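Local coordinates for protein TRAP-T family transporter, DctP (Periplasmic binding) subunit (Sulfitobacter sp. NAS-14.1, PDB 4PF8) that binds beta-D-galacturonate and probably delivers it, as the periplasmic solute-binding subunit of a TRAP transporter, to the membrane components for uptake, at residues A[29-34]-A[68-73]; A[40-45]-A[84-89]; A[139-144]-A[234-239]. One frame throughout, in Å; residues are numbered along the deposited sequence.

Contact 1. Residues A[29-34]-A[68-73]. With GTR (beta-D-galactopyranuronic acid), chain D.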
loop_
_atom_site.group_PDB
_atom_site.type_symbol
_atom_site.label_atom_id
_atom_site.label_comp_id
_atom_site.label_asym_id
_atom_site.label_seq_id
_atom_site.Cartn_x
_atom_site.Cartn_y
_atom_site.Cartn_z
ATOM N N TRP A 29 5.777 -3.002 13.021
ATOM C CA TRP A 29 5.119 -3.982 12.152
ATOM C C TRP A 29 5.475 -3.759 10.694
ATOM O O TRP A 29 5.413 -2.643 10.197
ATOM C CB TRP A 29 3.611 -3.863 12.287
ATOM C CG TRP A 29 2.798 -4.863 11.491
ATOM C CD1 TRP A 29 2.378 -6.091 11.900
ATOM C CD2 TRP A 29 2.321 -4.703 10.150
ATOM N NE1 TRP A 29 1.658 -6.718 10.900
ATOM C CE2 TRP A 29 1.599 -5.873 9.819
ATOM C CE3 TRP A 29 2.388 -3.667 9.217
ATOM C CZ2 TRP A 29 0.974 -6.040 8.576
ATOM C CZ3 TRP A 29 1.766 -3.831 7.984
ATOM C CH2 TRP A 29 1.062 -5.003 7.683
ATOM N N ASN A 30 5.824 -4.844 10.019
ATOM C CA ASN A 30 6.058 -4.841 8.578
ATOM C C ASN A 30 5.435 -6.103 8.019
ATOM O O ASN A 30 5.642 -7.184 8.555
ATOM C CB ASN A 30 7.557 -4.865 8.341
ATOM C CG ASN A 30 7.950 -4.772 6.867
ATOM O OD1 ASN A 30 7.192 -4.314 6.008
ATOM N ND2 ASN A 30 9.165 -5.140 6.592
ATOM N N ILE A 31 4.704 -5.972 6.910
ATOM C CA ILE A 31 4.122 -7.114 6.232
ATOM C C ILE A 31 5.116 -7.847 5.325
ATOM O O ILE A 31 4.914 -9.003 4.981
ATOM C CB ILE A 31 2.887 -6.674 5.419
ATOM C CG1 ILE A 31 1.928 -7.833 5.156
ATOM C CG2 ILE A 31 3.298 -5.988 4.116
ATOM C CD1 ILE A 31 0.583 -7.345 4.589
ATOM N N HIS A 32 6.187 -7.158 4.937
ATOM C CA HIS A 32 7.078 -7.662 3.897
ATOM C C HIS A 32 8.210 -8.540 4.354
ATOM O O HIS A 32 8.539 -8.576 5.541
ATOM C CB HIS A 32 7.640 -6.476 3.152
ATOM C CG HIS A 32 6.620 -5.781 2.332
ATOM N ND1 HIS A 32 6.061 -6.357 1.213
ATOM C CD2 HIS A 32 6.026 -4.582 2.484
ATOM C CE1 HIS A 32 5.178 -5.520 0.694
ATOM N NE2 HIS A 32 5.130 -4.446 1.457
ATOM N N VAL A 33 8.797 -9.277 3.409
ATOM C CA VAL A 33 10.007 -10.032 3.670
ATOM C C VAL A 33 11.130 -9.104 4.114
ATOM O O VAL A 33 11.077 -7.910 3.857
ATOM C CB VAL A 33 10.436 -10.854 2.447
ATOM C CG1 VAL A 33 9.318 -11.850 2.089
ATOM C CG2 VAL A 33 10.779 -9.935 1.274
ATOM N N GLU A 34 12.132 -9.654 4.802
ATOM C CA GLU A 34 13.202 -8.840 5.349
ATOM C C GLU A 34 13.936 -8.057 4.265
ATOM O O GLU A 34 14.311 -6.899 4.484
ATOM C CB GLU A 34 14.197 -9.715 6.130
ATOM C CG GLU A 34 15.226 -8.905 6.898
ATOM C CD GLU A 34 16.008 -9.726 7.914
ATOM O OE1 GLU A 34 15.737 -10.939 8.054
ATOM O OE2 GLU A 34 16.903 -9.147 8.567
ATOM N N GLY A 68 0.701 -9.762 12.840
ATOM C CA GLY A 68 -0.701 -9.698 12.459
ATOM C C GLY A 68 -0.943 -9.364 11.000
ATOM O O GLY A 68 -0.063 -8.864 10.319
ATOM N N SER A 69 -2.154 -9.638 10.537
ATOM C CA SER A 69 -2.626 -9.129 9.271
ATOM C C SER A 69 -2.705 -7.612 9.324
ATOM O O SER A 69 -2.711 -6.999 10.391
ATOM C CB SER A 69 -4.000 -9.701 8.942
ATOM O OG SER A 69 -4.984 -9.105 9.758
ATOM N N GLN A 70 -2.778 -6.981 8.170
ATOM C CA GLN A 70 -2.678 -5.551 8.144
ATOM C C GLN A 70 -3.832 -4.824 8.863
ATOM O O GLN A 70 -3.578 -3.887 9.619
ATOM C CB GLN A 70 -2.453 -5.031 6.705
ATOM C CG GLN A 70 -2.194 -3.544 6.676
ATOM C CD GLN A 70 -1.267 -3.075 5.553
ATOM O OE1 GLN A 70 -0.590 -2.059 5.699
ATOM N NE2 GLN A 70 -1.223 -3.802 4.458
ATOM N N PRO A 71 -5.091 -5.222 8.629
ATOM C CA PRO A 71 -6.177 -4.536 9.351
ATOM C C PRO A 71 -6.003 -4.671 10.875
ATOM O O PRO A 71 -6.251 -3.708 11.611
ATOM C CB PRO A 71 -7.441 -5.238 8.857
ATOM C CG PRO A 71 -7.045 -5.819 7.502
ATOM C CD PRO A 71 -5.597 -6.203 7.645
ATOM N N ASP A 72 -5.567 -5.842 11.326
ATOM C CA ASP A 72 -5.405 -6.082 12.765
ATOM C C ASP A 72 -4.205 -5.304 13.295
ATOM O O ASP A 72 -4.250 -4.813 14.406
ATOM C CB ASP A 72 -5.224 -7.560 13.058
ATOM C CG ASP A 72 -6.487 -8.372 12.809
ATOM O OD1 ASP A 72 -7.613 -7.811 12.868
ATOM O OD2 ASP A 72 -6.335 -9.587 12.556
ATOM N N ALA A 73 -3.155 -5.158 12.491
ATOM C CA ALA A 73 -1.987 -4.386 12.923
ATOM C C ALA A 73 -2.323 -2.908 13.078
ATOM O O ALA A 73 -1.853 -2.236 13.994
ATOM C CB ALA A 73 -0.825 -4.591 11.958
HETATM C C1 GTR D . 1.536 -4.332 -0.976
HETATM C C2 GTR D . 1.605 -3.419 0.203
HETATM C C3 GTR D . 1.292 -4.245 1.437
HETATM C C4 GTR D . -0.094 -4.868 1.347
HETATM C C5 GTR D . -0.100 -5.699 0.068
HETATM C C6 GTR D . -1.482 -6.295 -0.174
HETATM O O1 GTR D . 1.766 -3.583 -2.210
HETATM O O2 GTR D . 2.964 -2.909 0.287
HETATM O O3 GTR D . 1.268 -3.325 2.551
HETATM O O4 GTR D . -1.054 -3.801 1.250
HETATM O O5 GTR D . 0.269 -4.905 -1.079
HETATM O O6A GTR D . -1.811 -6.429 -1.382
HETATM O O6B GTR D . -2.130 -6.736 0.803
#
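Ile31 and Gln70 meet beside the bound galacturonate, Ile31 CD1 lying against the amide nitrogen of Gln70. Ile31 CG2 is 3.7 Å from O3 of the sugar. Gln70 NE2 donates to the same sugar O3 at 3.2 Å. His32 NE2 donates to O2 of the sugar at 2.9 Å, and this oxygen lies in the plane of the imidazole, at its edge.

Behind this first shell stands the indole of Trp29. Its six-membered ring meets the aliphatic part of Gln70, with Trp29 CH2 3.6 Å from Gln70 CB. Ala73 makes a CH-pi contact, its CB 3.4 Å from the centroid of the Trp29 five-membered ring and almost on the ring normal. Trp29 CG is anti to the backbone N (chi1 -177°), which carries the indole across to 68-73. There Trp29 NE1 donates to Gly68 O at 2.8 Å, the oxygen close to the ring plane. Replacing Trp29 by an alanine would probably leave Gly68 O without this donor and open a gap beside Gln70 and Ala73.

Gln70 OE1 is held by Ser88 N. The contact joins the end of strand 26-29 and the loop after it to the start of helix 70-79 and the turn before it. Phe87 of strand 84-88 touches Trp29, Gln70 and Ala73.

Contact 2. Residues A[40-45]-A[84-89]. With GTR (beta-D-galactopyranuronic acid), chain D.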
loop_
_atom_site.group_PDB
_atom_site.type_symbol
_atom_site.label_atom_id
_atom_site.label_comp_id
_atom_site.label_asym_id
_atom_site.label_seq_id
_atom_site.Cartn_x
_atom_site.Cartn_y
_atom_site.Cartn_z
ATOM N N HIS A 40 14.001 -2.160 4.873
ATOM C CA HIS A 40 15.248 -1.441 5.062
ATOM C C HIS A 40 14.973 -0.039 5.553
ATOM O O HIS A 40 15.714 0.486 6.409
ATOM C CB HIS A 40 16.070 -1.419 3.768
ATOM C CG HIS A 40 16.436 -2.784 3.284
ATOM N ND1 HIS A 40 17.102 -3.699 4.071
ATOM C CD2 HIS A 40 16.188 -3.411 2.111
ATOM C CE1 HIS A 40 17.265 -4.822 3.398
ATOM N NE2 HIS A 40 16.727 -4.670 2.203
ATOM N N GLY A 41 13.904 0.572 5.047
ATOM C CA GLY A 41 13.515 1.881 5.538
ATOM C C GLY A 41 13.200 1.875 7.029
ATOM O O GLY A 41 13.626 2.758 7.779
HETATM N N MSE A 42 12.420 0.889 7.453
HETATM C CA MSE A 42 12.018 0.788 8.849
HETATM C C MSE A 42 13.191 0.493 9.756
HETATM O O MSE A 42 13.289 1.042 10.863
HETATM C CB MSE A 42 10.964 -0.298 9.017
HETATM C CG MSE A 42 9.626 0.076 8.377
HETATM SE SE MSE A 42 8.270 -1.239 8.749
HETATM C CE MSE A 42 8.095 -0.934 10.624
ATOM N N GLU A 43 14.091 -0.364 9.301
ATOM C CA GLU A 43 15.260 -0.666 10.115
ATOM C C GLU A 43 16.144 0.569 10.248
ATOM O O GLU A 43 16.716 0.796 11.301
ATOM C CB GLU A 43 16.035 -1.855 9.555
ATOM C CG GLU A 43 15.233 -3.158 9.615
ATOM C CD GLU A 43 15.489 -4.010 10.838
ATOM O OE1 GLU A 43 16.056 -3.501 11.840
ATOM O OE2 GLU A 43 15.111 -5.204 10.788
ATOM N N ALA A 44 16.232 1.373 9.187
ATOM C CA ALA A 44 17.059 2.580 9.209
ATOM C C ALA A 44 16.461 3.584 10.176
ATOM O O ALA A 44 17.198 4.272 10.887
ATOM C CB ALA A 44 17.185 3.192 7.827
ATOM N N PHE A 45 15.136 3.672 10.178
ATOM C CA PHE A 45 14.406 4.519 11.113
ATOM C C PHE A 45 14.743 4.140 12.557
ATOM O O PHE A 45 15.159 4.982 13.353
ATOM C CB PHE A 45 12.893 4.389 10.871
ATOM C CG PHE A 45 12.050 4.964 11.971
ATOM C CD1 PHE A 45 11.925 6.329 12.124
ATOM C CD2 PHE A 45 11.370 4.133 12.850
ATOM C CE1 PHE A 45 11.156 6.866 13.147
ATOM C CE2 PHE A 45 10.590 4.667 13.866
ATOM C CZ PHE A 45 10.494 6.039 14.019
ATOM N N PHE A 84 5.045 1.250 16.170
ATOM C CA PHE A 84 5.209 1.830 14.837
ATOM C C PHE A 84 4.991 0.796 13.759
ATOM O O PHE A 84 4.933 -0.399 14.017
ATOM C CB PHE A 84 6.567 2.548 14.684
ATOM C CG PHE A 84 7.787 1.653 14.690
ATOM C CD1 PHE A 84 8.252 1.064 15.863
ATOM C CD2 PHE A 84 8.520 1.468 13.527
ATOM C CE1 PHE A 84 9.392 0.262 15.869
ATOM C CE2 PHE A 84 9.671 0.675 13.532
ATOM C CZ PHE A 84 10.102 0.079 14.718
ATOM N N GLY A 85 4.845 1.276 12.526
ATOM C CA GLY A 85 4.639 0.378 11.412
ATOM C C GLY A 85 4.691 1.113 10.106
ATOM O O GLY A 85 4.667 2.331 10.089
ATOM N N VAL A 86 4.805 0.376 9.021
ATOM C CA VAL A 86 4.503 0.930 7.710
ATOM C C VAL A 86 3.273 0.202 7.208
ATOM O O VAL A 86 3.278 -1.030 7.090
ATOM C CB VAL A 86 5.645 0.779 6.716
ATOM C CG1 VAL A 86 5.194 1.168 5.316
ATOM C CG2 VAL A 86 6.837 1.635 7.144
ATOM N N PHE A 87 2.244 0.982 6.947
ATOM C CA PHE A 87 0.955 0.465 6.512
ATOM C C PHE A 87 0.579 1.027 5.148
ATOM O O PHE A 87 0.673 2.235 4.917
ATOM C CB PHE A 87 -0.171 0.875 7.470
ATOM C CG PHE A 87 0.004 0.429 8.881
ATOM C CD1 PHE A 87 0.164 -0.895 9.211
ATOM C CD2 PHE A 87 -0.104 1.343 9.913
ATOM C CE1 PHE A 87 0.305 -1.295 10.515
ATOM C CE2 PHE A 87 0.010 0.933 11.247
ATOM C CZ PHE A 87 0.239 -0.390 11.529
ATOM N N SER A 88 0.078 0.164 4.287
ATOM C CA SER A 88 -0.570 0.645 3.081
ATOM C C SER A 88 -1.794 1.427 3.514
ATOM O O SER A 88 -2.527 0.996 4.424
ATOM C CB SER A 88 -0.996 -0.541 2.239
ATOM O OG SER A 88 -1.762 -0.161 1.099
ATOM N N LEU A 89 -2.067 2.538 2.836
ATOM C CA LEU A 89 -3.309 3.239 3.092
ATOM C C LEU A 89 -4.540 2.468 2.573
ATOM O O LEU A 89 -5.676 2.811 2.907
ATOM C CB LEU A 89 -3.234 4.636 2.515
ATOM C CG LEU A 89 -2.606 5.655 3.450
ATOM C CD1 LEU A 89 -1.201 5.303 3.830
ATOM C CD2 LEU A 89 -2.650 7.062 2.827
HETATM C C1 GTR D . 1.536 -4.332 -0.976
HETATM C C2 GTR D . 1.605 -3.419 0.203
HETATM C C3 GTR D . 1.292 -4.245 1.437
HETATM C C4 GTR D . -0.094 -4.868 1.347
HETATM C C5 GTR D . -0.100 -5.699 0.068
HETATM C C6 GTR D . -1.482 -6.295 -0.174
HETATM O O1 GTR D . 1.766 -3.583 -2.210
HETATM O O2 GTR D . 2.964 -2.909 0.287
HETATM O O3 GTR D . 1.268 -3.325 2.551
HETATM O O4 GTR D . -1.054 -3.801 1.250
HETATM O O5 GTR D . 0.269 -4.905 -1.079
HETATM O O6A GTR D . -1.811 -6.429 -1.382
HETATM O O6B GTR D . -2.130 -6.736 0.803
#
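Met42, a selenomethionine here, reaches from helix 40-45 onto strand 84-88 and makes most of the apolar contacts. Met42 CG presses on Val86 CG2 at 3.4 Å, tighter than usual for two carbons. The selenium follows along the same methyl, with Met42 SE 3.6 Å from Val86 CG2. The chain then bends at its last torsion (chi3 68°). That turn sends Met42 CE back toward the start of the strand, 3.7 Å from Phe84 CE2 and 3.8 Å from Gly85 CA. A side chain at Gly85 would point away from Met42 and be crowded by Phe87.

The aromatic contact is between Phe45 and Phe84. They form an oblique pair, with ring centroids 5.5 Å apart and planes inclined at 56°. Phe45 CE2 lies over one face of the Phe84 ring, 3.8 Å from Phe84 CD2. Phe84 touches both Phe45 and the Met42 methyl.

The end of the strand borders the ligand. Ser88 CB is 3.4 Å from O4 of the sugar, while Ser88 OG caps the helix that follows by accepting from Gly90 N.

Helix segment 40-45 and strand 84-88 run roughly antiparallel, at 155°, with their axes 9.5 Å apart. Helix 248-282 borders Phe45 as well. This is a helix packed on a central beta-sheet, as in the alpha/beta domains of periplasmic solute-binding proteins, with the sugar site at the end of the strand.

Contact 3. Residues A[139-144]-A[234-239]. With GTR (beta-D-galactopyranuronic acid), chain D.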
loop_
_atom_site.group_PDB
_atom_site.type_symbol
_atom_site.label_atom_id
_atom_site.label_comp_id
_atom_site.label_asym_id
_atom_site.label_seq_id
_atom_site.Cartn_x
_atom_site.Cartn_y
_atom_site.Cartn_z
ATOM N N GLY A 139 5.932 9.780 7.471
ATOM C CA GLY A 139 6.365 9.876 6.099
ATOM C C GLY A 139 5.583 8.930 5.232
ATOM O O GLY A 139 4.999 7.968 5.717
ATOM N N TYR A 140 5.542 9.232 3.943
ATOM C CA TYR A 140 4.848 8.391 2.969
ATOM C C TYR A 140 5.826 7.637 2.068
ATOM O O TYR A 140 6.567 8.215 1.256
ATOM C CB TYR A 140 3.832 9.233 2.159
ATOM C CG TYR A 140 2.754 9.832 3.029
ATOM C CD1 TYR A 140 1.822 9.010 3.672
ATOM C CD2 TYR A 140 2.662 11.211 3.222
ATOM C CE1 TYR A 140 0.856 9.539 4.499
ATOM C CE2 TYR A 140 1.678 11.753 4.042
ATOM C CZ TYR A 140 0.779 10.900 4.680
ATOM O OH TYR A 140 -0.203 11.423 5.503
ATOM N N TYR A 141 5.842 6.328 2.260
ATOM C CA TYR A 141 6.679 5.404 1.498
ATOM C C TYR A 141 6.029 5.081 0.156
ATOM O O TYR A 141 4.809 5.110 0.011
ATOM C CB TYR A 141 6.886 4.100 2.283
ATOM C CG TYR A 141 7.921 4.100 3.417
ATOM C CD1 TYR A 141 8.349 5.265 4.031
ATOM C CD2 TYR A 141 8.447 2.902 3.874
ATOM C CE1 TYR A 141 9.295 5.220 5.077
ATOM C CE2 TYR A 141 9.378 2.851 4.889
ATOM C CZ TYR A 141 9.797 3.999 5.489
ATOM O OH TYR A 141 10.719 3.921 6.510
ATOM N N ASP A 142 6.871 4.796 -0.828
ATOM C CA ASP A 142 6.460 4.467 -2.191
ATOM C C ASP A 142 6.083 2.997 -2.297
ATOM O O ASP A 142 6.791 2.132 -1.796
ATOM C CB ASP A 142 7.661 4.753 -3.101
ATOM C CG ASP A 142 7.321 4.859 -4.584
ATOM O OD1 ASP A 142 6.228 4.444 -5.036
ATOM O OD2 ASP A 142 8.220 5.373 -5.315
ATOM N N ALA A 143 4.963 2.718 -2.946
ATOM C CA ALA A 143 4.595 1.350 -3.286
ATOM C C ALA A 143 4.238 1.252 -4.769
ATOM O O ALA A 143 3.513 0.344 -5.194
ATOM C CB ALA A 143 3.456 0.857 -2.428
ATOM N N GLY A 144 4.780 2.174 -5.549
ATOM C CA GLY A 144 4.594 2.113 -6.982
ATOM C C GLY A 144 3.137 2.024 -7.366
ATOM O O GLY A 144 2.292 2.601 -6.723
ATOM N N GLU A 234 2.033 4.416 1.229
ATOM C CA GLU A 234 2.129 3.741 2.507
ATOM C C GLU A 234 2.617 4.748 3.510
ATOM O O GLU A 234 3.255 5.741 3.144
ATOM C CB GLU A 234 3.061 2.546 2.405
ATOM C CG GLU A 234 2.668 1.735 1.203
ATOM C CD GLU A 234 3.120 0.316 1.232
ATOM O OE1 GLU A 234 4.196 0.030 1.797
ATOM O OE2 GLU A 234 2.379 -0.529 0.662
ATOM N N CYS A 235 2.297 4.525 4.765
ATOM C CA CYS A 235 2.611 5.484 5.785
ATOM C C CYS A 235 3.458 4.838 6.862
ATOM O O CYS A 235 3.047 3.827 7.452
ATOM C CB CYS A 235 1.318 6.027 6.347
ATOM S SG CYS A 235 1.543 7.264 7.592
ATOM N N LEU A 236 4.648 5.390 7.053
ATOM C CA LEU A 236 5.463 5.091 8.222
ATOM C C LEU A 236 4.819 5.884 9.339
ATOM O O LEU A 236 4.719 7.114 9.266
ATOM C CB LEU A 236 6.920 5.553 8.042
ATOM C CG LEU A 236 7.741 5.469 9.335
ATOM C CD1 LEU A 236 7.979 4.041 9.801
ATOM C CD2 LEU A 236 9.076 6.205 9.137
ATOM N N CYS A 237 4.334 5.189 10.352
ATOM C CA CYS A 237 3.642 5.891 11.405
ATOM C C CYS A 237 3.860 5.295 12.757
ATOM O O CYS A 237 4.332 4.183 12.911
ATOM C CB CYS A 237 2.168 5.896 11.137
ATOM S SG CYS A 237 1.508 4.267 10.967
HETATM N N MSE A 238 3.467 6.078 13.739
HETATM C CA MSE A 238 3.633 5.707 15.121
HETATM C C MSE A 238 2.290 5.733 15.778
HETATM O O MSE A 238 1.415 6.519 15.425
HETATM C CB MSE A 238 4.544 6.728 15.791
HETATM C CG MSE A 238 4.834 6.458 17.224
HETATM SE SE MSE A 238 6.597 7.177 17.657
HETATM C CE MSE A 238 7.455 6.151 16.408
ATOM N N SER A 239 2.110 4.873 16.772
ATOM C CA SER A 239 0.979 5.029 17.655
ATOM C C SER A 239 1.014 6.389 18.323
ATOM O O SER A 239 2.032 6.771 18.906
ATOM C CB SER A 239 1.009 3.956 18.741
ATOM O OG SER A 239 0.058 4.288 19.731
HETATM C C1 GTR D . 1.536 -4.332 -0.976
HETATM C C2 GTR D . 1.605 -3.419 0.203
HETATM C C3 GTR D . 1.292 -4.245 1.437
HETATM C C4 GTR D . -0.094 -4.868 1.347
HETATM C C5 GTR D . -0.100 -5.699 0.068
HETATM C C6 GTR D . -1.482 -6.295 -0.174
HETATM O O1 GTR D . 1.766 -3.583 -2.210
HETATM O O2 GTR D . 2.964 -2.909 0.287
HETATM O O3 GTR D . 1.268 -3.325 2.551
HETATM O O4 GTR D . -1.054 -3.801 1.250
HETATM O O5 GTR D . 0.269 -4.905 -1.079
HETATM O O6A GTR D . -1.811 -6.429 -1.382
HETATM O O6B GTR D . -2.130 -6.736 0.803
HETATM O O HOH W 1 6.158 -0.376 -0.499
#
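Tyr141 and Glu234 form an antiparallel hydrogen-bonded pair, followed by the non-hydrogen-bonded pair Tyr140 with Cys235 and the hydrogen-bonded pair Gly139 with Leu236. Tyr141 N donates to Glu234 O at 2.8 Å, and Glu234 N returns a bond to Tyr141 O at 3.1 Å. Leu236 N donates to Gly139 O at 2.9 Å; the reverse bond is weak.

On one face Tyr141 CE1 touches Leu236 CB at 3.8 Å, while the phenol OH is bound to Ser261 of helix 248-282. On the other, Cys235 SG meets Tyr140 CE1 at 3.9 Å, an oblique sulfur-aromatic contact. The carbonyl oxygen of Glu234 lies at the edge of the Tyr140 ring.

Glu234 CG is anti to the carbonyl carbon (chi1 -49°), and the chain then runs extended past Ala143 to the sugar. Ala143 CB lies 3.6 Å from Glu234 OE2. Past the strand, Asp142 OD1 accepts from Gly144 N in an Asx turn.

Glu234 OE2 accepts from O2 of galacturonate in a very short bond of 2.5 Å. The other oxygen, Glu234 OE1, takes a weak bond from a water that also donates to Asp142 O. The short bond is consistent with a charge-assisted interaction in which the buried carboxylate would polarise the O2 hydroxyl.

How the contacts relate
Contacts 1 and 2 interleave along the chain, and contact 3 comes after both. Their centres lie about 10 Å apart for contacts 1 and 2, about 6 Å for contacts 2 and 3, and about 13 Å for contacts 1 and 3. One mixed sheet ties them together. Strand 84-88 is its middle strand, with 26-29 on one side and 234-239 on the other, and 135-141 lies beyond 234-239. Backbone pairing of Trp29 with Phe84 joins contact 1 to contact 2, and that of Phe87 with Cys235 joins contact 2 to contact 3. The sheet, with the loop and helix at its end, brings residues distant in sequence together at the galacturonate, where Arg146, Arg167 and Asn207 also hydrogen-bond the sugar.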